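Local atomic coordinates of branched-chain-amino-acid aminotransferase (Deinococcus radiodurans, PDB entry 3UZO), a protein that probably transfers the amino group between branched-chain amino acids and 2-oxoglutarate, using pyridoxal 5'-phosphate as cofactor. Residues D250-Q258 and L281-R289. Residues are numbered along the deposited sequence; the frame is centred on the assembly and turned at random.
Sequences DGQKFVTPQ and LEVEEGDIR
Phe254 lies beside Val283 where strands 253-257 and 282-286 run in the same direction, their axes approaching to 4.5 Å, 14° from parallel, and it bonds to the residues flanking Val283: Phe254 N donates to Glu282 O at 2.8 Å, and Phe254 O accepts from Glu284 N at 3.0 Å. The same alternation takes Glu282 N to Gln252 O, Thr256 N to Glu284 O and Gly286 N to Thr256 O, before a weak bond from Gln258 N to Gly286 O. On one face the extended Lys253 chain, its CG anti to the backbone N (chi1 -165°), leans across to Glu284; Lys253 NZ forms a salt bridge with Glu284 OE1 at 2.5 Å, met on the anti side of the carboxylate and somewhat out of its plane. Farther along this face Val255 CG1 presses on Ile288 CD1 at 3.5 Å, tighter than usual for two carbons, as the side chains pass one another head to tail. On the other face Phe254 and Val283 point the same way, Phe254 CD2 3.7 Å from Val283 CG2. This is the parallel pair of a beta-alpha-beta crossover, and the linking helix 266-277 covers the Phe254 and Val283 face through Leu272, while the Phe254 ring also meets that of Phe245 at a shallow angle. Val255 and Ile288 share Phe296 of strand 296-302 on the opposite face. Beyond Thr256, one water donates to both Pro257 O and Glu285 OE1, and another links Gln258 O to Asp287 OD1. The chain leads on from Thr256 to Ser265, a cofactor-binding residue whose side chain lies about 7 Å from that of Thr256. An Asx turn precedes Lys253, with Asp250 OD1 accepting from Gln252 N at 3.0 Å.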
ATOM      1  N   ASP A 250       4.091 -27.517  28.381  1.00 16.72           N
ATOM      2  CA  ASP A 250       4.054 -28.972  28.458  1.00 19.63           C
ATOM      3  C   ASP A 250       4.320 -29.615  27.098  1.00 19.75           C
ATOM      4  O   ASP A 250       4.327 -30.842  26.977  1.00 18.95           O
ATOM      5  CB  ASP A 250       2.703 -29.449  29.002  1.00 22.79           C
ATOM      6  CG  ASP A 250       1.540 -29.063  28.108  1.00 27.10           C
ATOM      7  OD1 ASP A 250       1.761 -28.344  27.112  1.00 32.61           O
ATOM      8  OD2 ASP A 250       0.400 -29.477  28.408  1.00 32.22           O
ATOM      9  N   GLY A 251       4.532 -28.777  26.085  1.00 22.25           N
ATOM     10  CA  GLY A 251       4.807 -29.263  24.741  1.00 22.65           C
ATOM     11  C   GLY A 251       3.665 -30.026  24.094  1.00 23.22           C
ATOM     12  O   GLY A 251       3.857 -30.707  23.086  1.00 22.25           O
ATOM     13  N   GLN A 252       2.464 -29.893  24.644  1.00 17.22           N
ATOM     14  CA  GLN A 252       1.313 -30.620  24.118  1.00 18.78           C
ATOM     15  C   GLN A 252       0.373 -29.818  23.224  1.00 17.69           C
ATOM     16  O   GLN A 252      -0.503 -30.390  22.573  1.00 17.09           O
ATOM     17  CB  GLN A 252       0.503 -31.192  25.285  1.00 32.44           C
ATOM     18  CG  GLN A 252       1.334 -31.954  26.299  1.00 34.10           C
ATOM     19  CD  GLN A 252       2.085 -33.103  25.671  1.00 36.68           C
ATOM     20  OE1 GLN A 252       1.483 -34.011  25.094  1.00 39.78           O
ATOM     21  NE2 GLN A 252       3.408 -33.072  25.773  1.00 37.35           N
ATOM     22  N   LYS A 253       0.558 -28.505  23.174  1.00 15.22           N
ATOM     23  CA  LYS A 253      -0.341 -27.667  22.397  1.00 14.75           C
ATOM     24  C   LYS A 253       0.342 -26.657  21.483  1.00 12.10           C
ATOM     25  O   LYS A 253       1.290 -25.980  21.879  1.00 11.35           O
ATOM     26  CB  LYS A 253      -1.281 -26.941  23.364  1.00 23.67           C
ATOM     27  CG  LYS A 253      -2.505 -26.305  22.738  1.00 27.39           C
ATOM     28  CD  LYS A 253      -3.418 -25.780  23.838  1.00 28.74           C
ATOM     29  CE  LYS A 253      -4.743 -25.284  23.299  1.00 31.88           C
ATOM     30  NZ  LYS A 253      -5.658 -24.889  24.415  1.00 33.89           N
ATOM     31  N   PHE A 254      -0.180 -26.564  20.264  1.00 16.55           N
ATOM     32  CA  PHE A 254       0.308 -25.664  19.224  1.00 14.93           C
ATOM     33  C   PHE A 254      -0.642 -24.471  19.206  1.00 16.03           C
ATOM     34  O   PHE A 254      -1.838 -24.623  18.945  1.00 16.54           O
ATOM     35  CB  PHE A 254       0.274 -26.396  17.867  1.00 11.27           C
ATOM     36  CG  PHE A 254       0.675 -25.547  16.681  1.00 11.11           C
ATOM     37  CD1 PHE A 254       1.976 -25.588  16.182  1.00 10.62           C
ATOM     38  CD2 PHE A 254      -0.255 -24.727  16.050  1.00 10.42           C
ATOM     39  CE1 PHE A 254       2.343 -24.825  15.069  1.00  9.42           C
ATOM     40  CE2 PHE A 254       0.103 -23.954  14.933  1.00 11.02           C
ATOM     41  CZ  PHE A 254       1.407 -24.007  14.445  1.00  8.46           C
ATOM     42  N   VAL A 255      -0.113 -23.286  19.480  1.00 11.85           N
ATOM     43  CA  VAL A 255      -0.935 -22.084  19.504  1.00 12.60           C
ATOM     44  C   VAL A 255      -0.491 -21.039  18.486  1.00 12.27           C
ATOM     45  O   VAL A 255       0.702 -20.793  18.310  1.00 12.70           O
ATOM     46  CB  VAL A 255      -0.923 -21.436  20.909  1.00 15.16           C
ATOM     47  CG1 VAL A 255      -1.864 -20.238  20.937  1.00 16.42           C
ATOM     48  CG2 VAL A 255      -1.329 -22.461  21.957  1.00 15.75           C
ATOM     49  N   THR A 256      -1.463 -20.433  17.815  1.00 11.06           N
ATOM     50  CA  THR A 256      -1.191 -19.388  16.830  1.00 14.09           C
ATOM     51  C   THR A 256      -2.300 -18.349  16.923  1.00 14.08           C
ATOM     52  O   THR A 256      -3.455 -18.680  17.209  1.00 12.98           O
ATOM     53  CB  THR A 256      -1.128 -19.960  15.386  1.00 14.47           C
ATOM     54  OG1 THR A 256      -0.180 -21.034  15.344  1.00 20.78           O
ATOM     55  CG2 THR A 256      -0.661 -18.902  14.411  1.00 15.10           C
ATOM     56  N   PRO A 257      -1.965 -17.068  16.694  1.00 15.40           N
ATOM     57  CA  PRO A 257      -2.979 -16.015  16.775  1.00 16.19           C
ATOM     58  C   PRO A 257      -4.129 -16.085  15.777  1.00 15.12           C
ATOM     59  O   PRO A 257      -3.987 -16.583  14.658  1.00 11.43           O
ATOM     60  CB  PRO A 257      -2.158 -14.726  16.626  1.00 23.94           C
ATOM     61  CG  PRO A 257      -0.966 -15.156  15.849  1.00 26.64           C
ATOM     62  CD  PRO A 257      -0.629 -16.494  16.457  1.00 22.41           C
ATOM     63  N   GLN A 258      -5.278 -15.585  16.213  1.00 14.01           N
ATOM     64  CA  GLN A 258      -6.467 -15.536  15.377  1.00 17.50           C
ATOM     65  C   GLN A 258      -6.788 -14.058  15.280  1.00 16.46           C
ATOM     66  O   GLN A 258      -7.155 -13.425  16.273  1.00 15.01           O
ATOM     67  CB  GLN A 258      -7.631 -16.295  16.023  1.00 32.32           C
ATOM     68  CG  GLN A 258      -8.867 -16.377  15.130  1.00 37.15           C
ATOM     69  CD  GLN A 258      -9.936 -17.293  15.692  1.00 41.42           C
ATOM     70  OE1 GLN A 258     -10.426 -17.089  16.805  1.00 43.36           O
ATOM     71  NE2 GLN A 258     -10.306 -18.312  14.922  1.00 42.89           N
ATOM     72  N   LEU A 281      -0.687 -33.377  18.510  1.00 17.12           N
ATOM     73  CA  LEU A 281      -0.729 -32.222  19.398  1.00 15.73           C
ATOM     74  C   LEU A 281      -2.109 -31.589  19.433  1.00 16.11           C
ATOM     75  O   LEU A 281      -2.937 -31.819  18.552  1.00 15.72           O
ATOM     76  CB  LEU A 281       0.268 -31.152  18.934  1.00 18.22           C
ATOM     77  CG  LEU A 281       1.727 -31.562  18.758  1.00 16.24           C
ATOM     78  CD1 LEU A 281       2.521 -30.383  18.203  1.00 18.35           C
ATOM     79  CD2 LEU A 281       2.297 -32.023  20.085  1.00 19.66           C
ATOM     80  N   GLU A 282      -2.352 -30.797  20.470  1.00 16.96           N
ATOM     81  CA  GLU A 282      -3.605 -30.074  20.604  1.00 17.50           C
ATOM     82  C   GLU A 282      -3.353 -28.825  19.762  1.00 16.41           C
ATOM     83  O   GLU A 282      -2.205 -28.396  19.626  1.00 14.13           O
ATOM     84  CB  GLU A 282      -3.844 -29.667  22.061  1.00 48.40           C
ATOM     85  CG  GLU A 282      -4.096 -30.823  23.015  1.00 55.71           C
ATOM     86  CD  GLU A 282      -5.502 -31.383  22.901  1.00 59.62           C
ATOM     87  OE1 GLU A 282      -6.462 -30.645  23.210  1.00 62.29           O
ATOM     88  OE2 GLU A 282      -5.648 -32.560  22.505  1.00 63.62           O
ATOM     89  N   VAL A 283      -4.406 -28.242  19.207  1.00 14.28           N
ATOM     90  CA  VAL A 283      -4.239 -27.057  18.383  1.00 17.21           C
ATOM     91  C   VAL A 283      -5.254 -25.976  18.753  1.00 18.11           C
ATOM     92  O   VAL A 283      -6.421 -26.267  19.022  1.00 18.29           O
ATOM     93  CB  VAL A 283      -4.362 -27.432  16.884  1.00 26.75           C
ATOM     94  CG1 VAL A 283      -5.804 -27.328  16.423  1.00 27.30           C
ATOM     95  CG2 VAL A 283      -3.440 -26.573  16.063  1.00 30.32           C
ATOM     96  N   GLU A 284      -4.801 -24.726  18.759  1.00 19.57           N
ATOM     97  CA  GLU A 284      -5.657 -23.605  19.114  1.00 19.61           C
ATOM     98  C   GLU A 284      -5.303 -22.322  18.377  1.00 17.90           C
ATOM     99  O   GLU A 284      -4.133 -21.947  18.284  1.00 18.22           O
ATOM    100  CB  GLU A 284      -5.557 -23.343  20.621  1.00 33.96           C
ATOM    101  CG  GLU A 284      -6.232 -22.060  21.088  1.00 35.83           C
ATOM    102  CD  GLU A 284      -5.999 -21.778  22.568  1.00 40.76           C
ATOM    103  OE1 GLU A 284      -6.248 -22.679  23.394  1.00 41.92           O
ATOM    104  OE2 GLU A 284      -5.572 -20.652  22.908  1.00 42.14           O
ATOM    105  N   GLU A 285      -6.320 -21.658  17.845  1.00 17.53           N
ATOM    106  CA  GLU A 285      -6.125 -20.377  17.179  1.00 17.87           C
ATOM    107  C   GLU A 285      -6.773 -19.388  18.137  1.00 17.74           C
ATOM    108  O   GLU A 285      -7.988 -19.399  18.320  1.00 16.62           O
ATOM    109  CB  GLU A 285      -6.834 -20.335  15.822  1.00 18.31           C
ATOM    110  CG  GLU A 285      -6.263 -21.303  14.788  1.00 19.29           C
ATOM    111  CD  GLU A 285      -6.965 -21.200  13.454  1.00 19.97           C
ATOM    112  OE1 GLU A 285      -6.684 -20.242  12.700  1.00 20.23           O
ATOM    113  OE2 GLU A 285      -7.811 -22.071  13.165  1.00 20.02           O
ATOM    114  N   GLY A 286      -5.962 -18.555  18.775  1.00 20.90           N
ATOM    115  CA  GLY A 286      -6.512 -17.600  19.714  1.00 21.12           C
ATOM    116  C   GLY A 286      -5.545 -16.490  20.053  1.00 21.47           C
ATOM    117  O   GLY A 286      -4.548 -16.292  19.361  1.00 22.51           O
ATOM    118  N   ASP A 287      -5.835 -15.769  21.129  1.00 20.14           N
ATOM    119  CA  ASP A 287      -4.988 -14.663  21.539  1.00 19.52           C
ATOM    120  C   ASP A 287      -3.722 -15.112  22.240  1.00 17.95           C
ATOM    121  O   ASP A 287      -3.726 -16.058  23.019  1.00 18.29           O
ATOM    122  CB  ASP A 287      -5.746 -13.712  22.470  1.00 30.18           C
ATOM    123  CG  ASP A 287      -6.856 -12.969  21.770  1.00 32.51           C
ATOM    124  OD1 ASP A 287      -6.617 -12.444  20.664  1.00 31.77           O
ATOM    125  OD2 ASP A 287      -7.966 -12.898  22.334  1.00 37.71           O
ATOM    126  N   ILE A 288      -2.632 -14.422  21.941  1.00 17.37           N
ATOM    127  CA  ILE A 288      -1.355 -14.691  22.578  1.00 17.42           C
ATOM    128  C   ILE A 288      -0.884 -13.307  23.007  1.00 17.19           C
ATOM    129  O   ILE A 288      -0.386 -12.538  22.188  1.00 14.61           O
ATOM    130  CB  ILE A 288      -0.341 -15.302  21.595  1.00 17.50           C
ATOM    131  CG1 ILE A 288      -0.885 -16.630  21.053  1.00 18.41           C
ATOM    132  CG2 ILE A 288       1.002 -15.496  22.290  1.00 16.93           C
ATOM    133  CD1 ILE A 288       0.131 -17.454  20.270  1.00 15.78           C
ATOM    134  N   ARG A 289      -1.079 -12.982  24.281  1.00 13.88           N
ATOM    135  CA  ARG A 289      -0.679 -11.677  24.807  1.00 15.28           C
ATOM    136  C   ARG A 289       0.841 -11.582  24.870  1.00 15.55           C
ATOM    137  O   ARG A 289       1.514 -12.568  25.184  1.00 15.63           O
ATOM    138  CB  ARG A 289      -1.275 -11.464  26.206  1.00 16.03           C
ATOM    139  CG  ARG A 289      -2.803 -11.389  26.245  1.00 17.81           C
ATOM    140  CD  ARG A 289      -3.313 -11.230  27.677  1.00 22.59           C
ATOM    141  NE  ARG A 289      -2.778 -10.028  28.312  1.00 24.77           N
ATOM    142  CZ  ARG A 289      -3.305  -8.812  28.191  1.00 26.67           C
ATOM    143  NH1 ARG A 289      -4.395  -8.623  27.460  1.00 28.61           N
ATOM    144  NH2 ARG A 289      -2.728  -7.780  28.794  1.00 28.21           N
TER
HETATM  145  O   HOH W   1      -5.028 -18.226  12.530  1.00 26.47           O
HETATM  146  O   HOH W   2      -5.170 -12.981  18.269  1.00 25.85           O